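Local coordinates for 4-alpha-glucanotransferase (Streptococcus agalactiae, PDB 6M6T), which is an amylomaltase, a 4-alpha-glucanotransferase of the TIM-barrel clan, holding glycan ligands in two pockets, at residues 256-260 against 311-315; 264-268 against 300-306. Residues are numbered along the deposited sequence.

Contact 1: residues 256-260 against 311-315. With AC1 (4,6-dideoxy-4-{[(1S,4R,5S,6S)-4,5,6-trihydroxy-3-(hydroxymethyl)cyclohex-2-en-1-yl]amino}-alpha-D-glucopyranose), chain I.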
loop_
_atom_site.group_PDB
_atom_site.type_symbol
_atom_site.label_atom_id
_atom_site.label_comp_id
_atom_site.label_asym_id
_atom_site.label_seq_id
_atom_site.Cartn_x
_atom_site.Cartn_y
_atom_site.Cartn_z
ATOM N N ASP A 256 -5.012 4.086 -24.611
ATOM C CA ASP A 256 -5.746 5.287 -25.021
ATOM C C ASP A 256 -6.856 5.722 -24.060
ATOM O O ASP A 256 -7.375 6.836 -24.209
ATOM C CB ASP A 256 -6.328 5.033 -26.428
ATOM C CG ASP A 256 -7.232 6.152 -26.924
ATOM O OD1 ASP A 256 -6.809 7.333 -26.881
ATOM O OD2 ASP A 256 -8.372 5.845 -27.350
ATOM N N ASP A 257 -7.252 4.920 -23.075
ATOM C CA ASP A 257 -8.372 5.394 -22.274
ATOM C C ASP A 257 -7.993 5.939 -20.894
ATOM O O ASP A 257 -8.834 6.579 -20.254
ATOM C CB ASP A 257 -9.436 4.300 -22.145
ATOM C CG ASP A 257 -10.686 4.640 -22.943
ATOM O OD1 ASP A 257 -10.905 5.844 -23.179
ATOM O OD2 ASP A 257 -11.418 3.716 -23.360
ATOM N N GLY A 258 -6.774 5.717 -20.417
ATOM C CA GLY A 258 -6.366 6.368 -19.186
ATOM C C GLY A 258 -6.970 5.703 -17.963
ATOM O O GLY A 258 -7.405 4.547 -17.999
ATOM N N GLN A 259 -7.008 6.452 -16.863
ATOM C CA GLN A 259 -7.433 5.887 -15.590
ATOM C C GLN A 259 -8.353 6.839 -14.846
ATOM O O GLN A 259 -8.073 8.036 -14.726
ATOM C CB GLN A 259 -6.247 5.554 -14.679
ATOM C CG GLN A 259 -5.500 4.281 -15.025
ATOM C CD GLN A 259 -4.280 4.094 -14.144
ATOM O OE1 GLN A 259 -4.282 4.494 -12.975
ATOM N NE2 GLN A 259 -3.218 3.519 -14.707
ATOM N N LEU A 260 -9.437 6.276 -14.319
ATOM C CA LEU A 260 -10.355 6.968 -13.426
ATOM C C LEU A 260 -10.269 6.293 -12.062
ATOM O O LEU A 260 -10.504 5.081 -11.953
ATOM C CB LEU A 260 -11.779 6.929 -13.982
ATOM C CG LEU A 260 -12.854 7.604 -13.145
ATOM C CD1 LEU A 260 -13.562 8.667 -13.972
ATOM C CD2 LEU A 260 -13.827 6.546 -12.617
ATOM N N TYR A 311 -18.516 13.478 -15.938
ATOM C CA TYR A 311 -17.531 12.836 -16.790
ATOM C C TYR A 311 -18.190 11.717 -17.581
ATOM O O TYR A 311 -19.235 11.188 -17.198
ATOM C CB TYR A 311 -16.361 12.289 -15.965
ATOM C CG TYR A 311 -16.719 11.208 -14.965
ATOM C CD1 TYR A 311 -17.069 11.531 -13.657
ATOM C CD2 TYR A 311 -16.682 9.858 -15.319
ATOM C CE1 TYR A 311 -17.391 10.534 -12.724
ATOM C CE2 TYR A 311 -17.013 8.859 -14.396
ATOM C CZ TYR A 311 -17.363 9.207 -13.099
ATOM O OH TYR A 311 -17.687 8.237 -12.179
ATOM N N GLN A 312 -17.589 11.385 -18.713
ATOM C CA GLN A 312 -17.919 10.135 -19.384
ATOM C C GLN A 312 -16.726 9.194 -19.476
ATOM O O GLN A 312 -16.872 7.991 -19.236
ATOM C CB GLN A 312 -18.515 10.401 -20.779
ATOM C CG GLN A 312 -19.216 9.173 -21.390
ATOM C CD GLN A 312 -20.518 8.798 -20.679
ATOM O OE1 GLN A 312 -21.126 9.620 -19.983
ATOM N NE2 GLN A 312 -20.952 7.550 -20.858
ATOM N N THR A 313 -15.544 9.707 -19.794
ATOM C CA THR A 313 -14.309 8.983 -19.537
ATOM C C THR A 313 -13.390 9.896 -18.735
ATOM O O THR A 313 -13.707 11.060 -18.463
ATOM C CB THR A 313 -13.630 8.494 -20.834
ATOM O OG1 THR A 313 -14.628 8.012 -21.741
ATOM C CG2 THR A 313 -12.671 7.340 -20.548
ATOM N N ALA A 314 -12.254 9.331 -18.321
ATOM C CA ALA A 314 -11.260 10.035 -17.525
ATOM C C ALA A 314 -10.481 11.075 -18.323
ATOM O O ALA A 314 -9.744 11.863 -17.725
ATOM C CB ALA A 314 -10.296 9.025 -16.902
ATOM N N ASN A 315 -10.631 11.111 -19.643
ATOM C CA ASN A 315 -9.984 12.133 -20.453
ATOM C C ASN A 315 -10.670 13.487 -20.357
ATOM O O ASN A 315 -10.226 14.431 -21.017
ATOM C CB ASN A 315 -9.939 11.673 -21.905
ATOM C CG ASN A 315 -9.179 10.378 -22.063
ATOM O OD1 ASN A 315 -9.774 9.297 -22.178
ATOM N ND2 ASN A 315 -7.852 10.474 -22.045
HETATM C C1 AC1 I . -5.274 2.180 -7.939
HETATM O O2 AC1 I . -5.166 1.409 -10.275
HETATM C C2 AC1 I . -5.977 1.423 -9.084
HETATM C C4A AC1 I . -13.205 2.801 -9.218
HETATM C C3 AC1 I . -7.321 2.008 -9.406
HETATM O O3 AC1 I . -7.852 1.188 -10.434
HETATM C C4 AC1 I . -8.200 1.995 -8.132
HETATM N N4A AC1 I . -9.625 2.422 -8.286
HETATM C C5 AC1 I . -7.476 2.908 -7.158
HETATM O O5 AC1 I . -6.200 2.323 -6.816
HETATM C C6 AC1 I . -8.318 3.074 -5.897
HETATM C C1B AC1 I . -10.653 1.387 -8.587
HETATM C C2B AC1 I . -11.164 1.654 -9.993
HETATM O O2B AC1 I . -10.073 1.691 -10.917
HETATM C C3B AC1 I . -11.881 3.014 -9.972
HETATM O O3B AC1 I . -12.128 3.488 -11.313
HETATM O O4 AC1 I . -13.950 4.042 -9.033
HETATM C C5B AC1 I . -12.978 2.142 -7.993
HETATM C C7B AC1 I . -11.767 1.446 -7.711
HETATM C C6B AC1 I . -14.158 2.176 -6.991
HETATM O O6B AC1 I . -15.076 3.235 -7.338
#

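Contact 2: residues 264-268 against 300-306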
loop_
_atom_site.group_PDB
_atom_site.type_symbol
_atom_site.label_atom_id
_atom_site.label_comp_id
_atom_site.label_asym_id
_atom_site.label_seq_id
_atom_site.Cartn_x
_atom_site.Cartn_y
_atom_site.Cartn_z
ATOM N N PRO A 264 -11.612 11.784 -3.927
ATOM C CA PRO A 264 -11.804 13.233 -3.920
ATOM C C PRO A 264 -10.489 13.938 -4.206
ATOM O O PRO A 264 -9.409 13.354 -4.127
ATOM C CB PRO A 264 -12.297 13.521 -2.497
ATOM C CG PRO A 264 -11.751 12.392 -1.678
ATOM C CD PRO A 264 -11.750 11.189 -2.589
ATOM N N ILE A 265 -10.600 15.216 -4.531
ATOM C CA ILE A 265 -9.485 16.061 -4.923
ATOM C C ILE A 265 -9.171 17.027 -3.788
ATOM O O ILE A 265 -10.048 17.381 -2.994
ATOM C CB ILE A 265 -9.872 16.786 -6.221
ATOM C CG1 ILE A 265 -9.939 15.790 -7.370
ATOM C CG2 ILE A 265 -8.953 17.916 -6.517
ATOM C CD1 ILE A 265 -8.585 15.428 -7.918
ATOM N N TYR A 266 -7.907 17.438 -3.692
ATOM C CA TYR A 266 -7.486 18.324 -2.616
ATOM C C TYR A 266 -7.763 19.791 -2.956
ATOM O O TYR A 266 -7.584 20.231 -4.098
ATOM C CB TYR A 266 -5.994 18.117 -2.315
ATOM C CG TYR A 266 -5.708 16.812 -1.595
ATOM C CD1 TYR A 266 -6.303 16.530 -0.364
ATOM C CD2 TYR A 266 -4.862 15.849 -2.150
ATOM C CE1 TYR A 266 -6.064 15.337 0.291
ATOM C CE2 TYR A 266 -4.616 14.649 -1.496
ATOM C CZ TYR A 266 -5.223 14.395 -0.281
ATOM O OH TYR A 266 -5.004 13.207 0.381
ATOM N N ASN A 267 -8.216 20.552 -1.954
ATOM C CA ASN A 267 -8.269 22.015 -2.054
ATOM C C ASN A 267 -6.924 22.510 -1.543
ATOM O O ASN A 267 -6.778 22.973 -0.406
ATOM C CB ASN A 267 -9.441 22.587 -1.260
ATOM C CG ASN A 267 -9.513 24.115 -1.310
ATOM O OD1 ASN A 267 -9.348 24.721 -2.370
ATOM N ND2 ASN A 267 -9.767 24.740 -0.159
ATOM N N TRP A 268 -5.915 22.379 -2.407
ATOM C CA TRP A 268 -4.542 22.602 -1.984
ATOM C C TRP A 268 -4.335 24.005 -1.420
ATOM O O TRP A 268 -3.363 24.232 -0.682
ATOM C CB TRP A 268 -3.591 22.339 -3.155
ATOM C CG TRP A 268 -3.310 20.868 -3.431
ATOM C CD1 TRP A 268 -3.822 20.113 -4.446
ATOM C CD2 TRP A 268 -2.443 20.000 -2.690
ATOM N NE1 TRP A 268 -3.333 18.831 -4.387
ATOM C CE2 TRP A 268 -2.488 18.731 -3.315
ATOM C CE3 TRP A 268 -1.634 20.170 -1.560
ATOM C CZ2 TRP A 268 -1.758 17.640 -2.848
ATOM C CZ3 TRP A 268 -0.903 19.082 -1.095
ATOM C CH2 TRP A 268 -0.976 17.833 -1.735
ATOM N N GLY A 300 1.446 13.825 -8.464
ATOM C CA GLY A 300 0.332 14.542 -7.876
ATOM C C GLY A 300 0.720 15.695 -6.978
ATOM O O GLY A 300 -0.155 16.503 -6.636
ATOM N N PHE A 301 1.994 15.792 -6.579
ATOM C CA PHE A 301 2.439 16.930 -5.783
ATOM C C PHE A 301 2.971 18.075 -6.634
ATOM O O PHE A 301 3.167 19.174 -6.112
ATOM C CB PHE A 301 3.480 16.472 -4.753
ATOM C CG PHE A 301 2.894 15.584 -3.708
ATOM C CD1 PHE A 301 2.286 16.126 -2.586
ATOM C CD2 PHE A 301 2.879 14.205 -3.878
ATOM C CE1 PHE A 301 1.698 15.310 -1.627
ATOM C CE2 PHE A 301 2.300 13.376 -2.920
ATOM C CZ PHE A 301 1.712 13.929 -1.794
ATOM N N SER A 302 3.182 17.858 -7.931
ATOM C CA SER A 302 3.511 18.937 -8.851
ATOM C C SER A 302 2.303 19.376 -9.675
ATOM O O SER A 302 2.004 20.571 -9.756
ATOM C CB SER A 302 4.663 18.509 -9.774
ATOM O OG SER A 302 4.204 17.685 -10.841
ATOM N N ASP A 303 1.603 18.420 -10.279
ATOM C CA ASP A 303 0.461 18.672 -11.156
ATOM C C ASP A 303 -0.404 17.422 -11.105
ATOM O O ASP A 303 0.050 16.358 -11.536
ATOM C CB ASP A 303 0.900 18.934 -12.608
ATOM C CG ASP A 303 1.580 20.285 -12.808
ATOM O OD1 ASP A 303 0.904 21.317 -12.587
ATOM O OD2 ASP A 303 2.777 20.313 -13.229
ATOM N N TYR A 304 -1.634 17.528 -10.599
ATOM C CA TYR A 304 -2.542 16.382 -10.579
ATOM C C TYR A 304 -3.645 16.538 -11.622
ATOM O O TYR A 304 -4.031 17.651 -12.000
ATOM C CB TYR A 304 -3.184 16.159 -9.202
ATOM C CG TYR A 304 -4.080 17.286 -8.796
ATOM C CD1 TYR A 304 -3.543 18.442 -8.248
ATOM C CD2 TYR A 304 -5.456 17.223 -8.986
ATOM C CE1 TYR A 304 -4.339 19.501 -7.884
ATOM C CE2 TYR A 304 -6.266 18.295 -8.629
ATOM C CZ TYR A 304 -5.695 19.422 -8.069
ATOM O OH TYR A 304 -6.438 20.503 -7.691
ATOM N N TRP A 305 -4.147 15.400 -12.085
ATOM C CA TRP A 305 -5.207 15.365 -13.080
ATOM C C TRP A 305 -6.563 15.353 -12.380
ATOM O O TRP A 305 -6.793 14.538 -11.482
ATOM C CB TRP A 305 -5.046 14.135 -13.964
ATOM C CG TRP A 305 -6.085 14.016 -15.006
ATOM C CD1 TRP A 305 -7.222 13.266 -14.946
ATOM C CD2 TRP A 305 -6.090 14.658 -16.284
ATOM N NE1 TRP A 305 -7.930 13.397 -16.113
ATOM C CE2 TRP A 305 -7.256 14.246 -16.951
ATOM C CE3 TRP A 305 -5.219 15.541 -16.929
ATOM C CZ2 TRP A 305 -7.576 14.684 -18.229
ATOM C CZ3 TRP A 305 -5.538 15.976 -18.198
ATOM C CH2 TRP A 305 -6.705 15.547 -18.837
ATOM N N GLU A 306 -7.456 16.252 -12.806
ATOM C CA GLU A 306 -8.698 16.555 -12.099
ATOM C C GLU A 306 -9.886 16.335 -13.039
ATOM O O GLU A 306 -10.261 17.235 -13.799
ATOM C CB GLU A 306 -8.666 17.984 -11.556
ATOM C CG GLU A 306 -9.797 18.323 -10.571
ATOM C CD GLU A 306 -10.021 19.840 -10.364
ATOM O OE1 GLU A 306 -10.756 20.460 -11.169
ATOM O OE2 GLU A 306 -9.492 20.420 -9.382
#

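Contact 1: residues 256-260 against 311-315
Leu260 lays its CD1 methyl over one face of the Tyr311 ring, 3.8 Å from the ring centroid and 25° off the ring normal, which satisfies the geometry of a CH-pi contact; the closest atoms, Leu260 CD1 and Tyr311 CE2, are 3.5 Å apart. Nearer its backbone, the same side chain meets Ala314, the two CB atoms lying 3.9 Å from each other. Ala314 CB also sits 3.3 Å from Gln259 O, so this methyl is pressed against the main chain of 259-260 as well. The CA atoms of Leu260 and Ala314, 5.2 Å apart, mark the closest backbone approach. Beyond this apolar patch the segments are held loosely: Asp257 OD1 touches Thr313 CG2 at 3.5 Å, while Asp257 O and Asn315 OD1, also 3.5 Å apart, are both acceptors and form no bond. Gly258, with phi 77°, turns the chain between Asp257 and the strand. Gln259 points its CA-to-CB bond away from 311-315, and its OE1 accepts a hydrogen bond from Trp261 NE1. The backbone of Leu260 serves the ligand, since O3B of AC1 donates to Leu260 O at a very short 2.4 Å; Leu260 N is hydrogen-bonded to Asn464 OD1, another pocket residue. In topology, the loop joining antiparallel strands 303-308 and 319-321 folds back across strand 245-249, where Ile246 touches both Leu260 and Tyr311, and packs on Leu260 of strand 259-264, the outermost strand of this sheet within the chain, whose Leu260 O faces the glycan in its pocket.

Contact 2: residues 264-268 against 300-306
Between residues 264-268 and 300-306 the backbones stay well apart, with CA separations of 7.2 Å for Ile265 and Glu306 and 9.8 Å for Trp268 and Phe301, so side chains must fill the gap. The Tyr304 ring is the largest projection from 300-306. It enters the notch between Ile265 and Trp268, its CE2 lying 3.4 Å from Ile265 CG2 and its CE1 3.5 Å from Trp268 CD1, one contact on each flank of the ring. Trp268 returns the fit: the outer end of its indole lies by Gly300 and Phe301, with CH2 3.7 Å from Phe301 CE1 and CZ2 4.3 Å from Gly300 O. The three rings form an aromatic cluster: Trp268 meets both others obliquely. Planes of the Trp268 five-membered ring and Tyr304 differ by 44° at a centroid distance of 5.3 Å, and those of the Trp268 six-membered ring and Phe301 by 68° at 5.8 Å. Trp279 enlarges the cluster, meeting Phe301 edge-to-face and Trp268 with the ring planes nearly parallel. At the other end, Ile265 CG2 approaches Glu306 OE2 to 3.8 Å. The polar tips find a partner beyond the segments in Lys236, whose NZ is salt-bridged to Glu306 OE2 and hydrogen-bonded to Tyr304 OH. With no hydrogen bond shared by the two segments, cohesion here rests on the shape fit and burial of apolar and aromatic surface.

Overall arrangement
Both contacts reach the antiparallel sheet in which strands 259-264 and 303-308 lie on either side of strand 245-249, and their centres are 16 Å apart. In sequence, both segments of contact 2 fall between those of contact 1. Contact 1 is partly buried, with four of its eight touching residues exposed, and combines a small apolar patch with ligand-facing backbone; contact 2 is buried, has no exposed touching residue, and relies on aromatic packing. Their interfaces are similar in size, 317 and 293 Å². They meet directly where Ala314 O lies 2.9 Å from Trp305 NE1, a hydrogen bond tying the loop of contact 1 to the strand of contact 2.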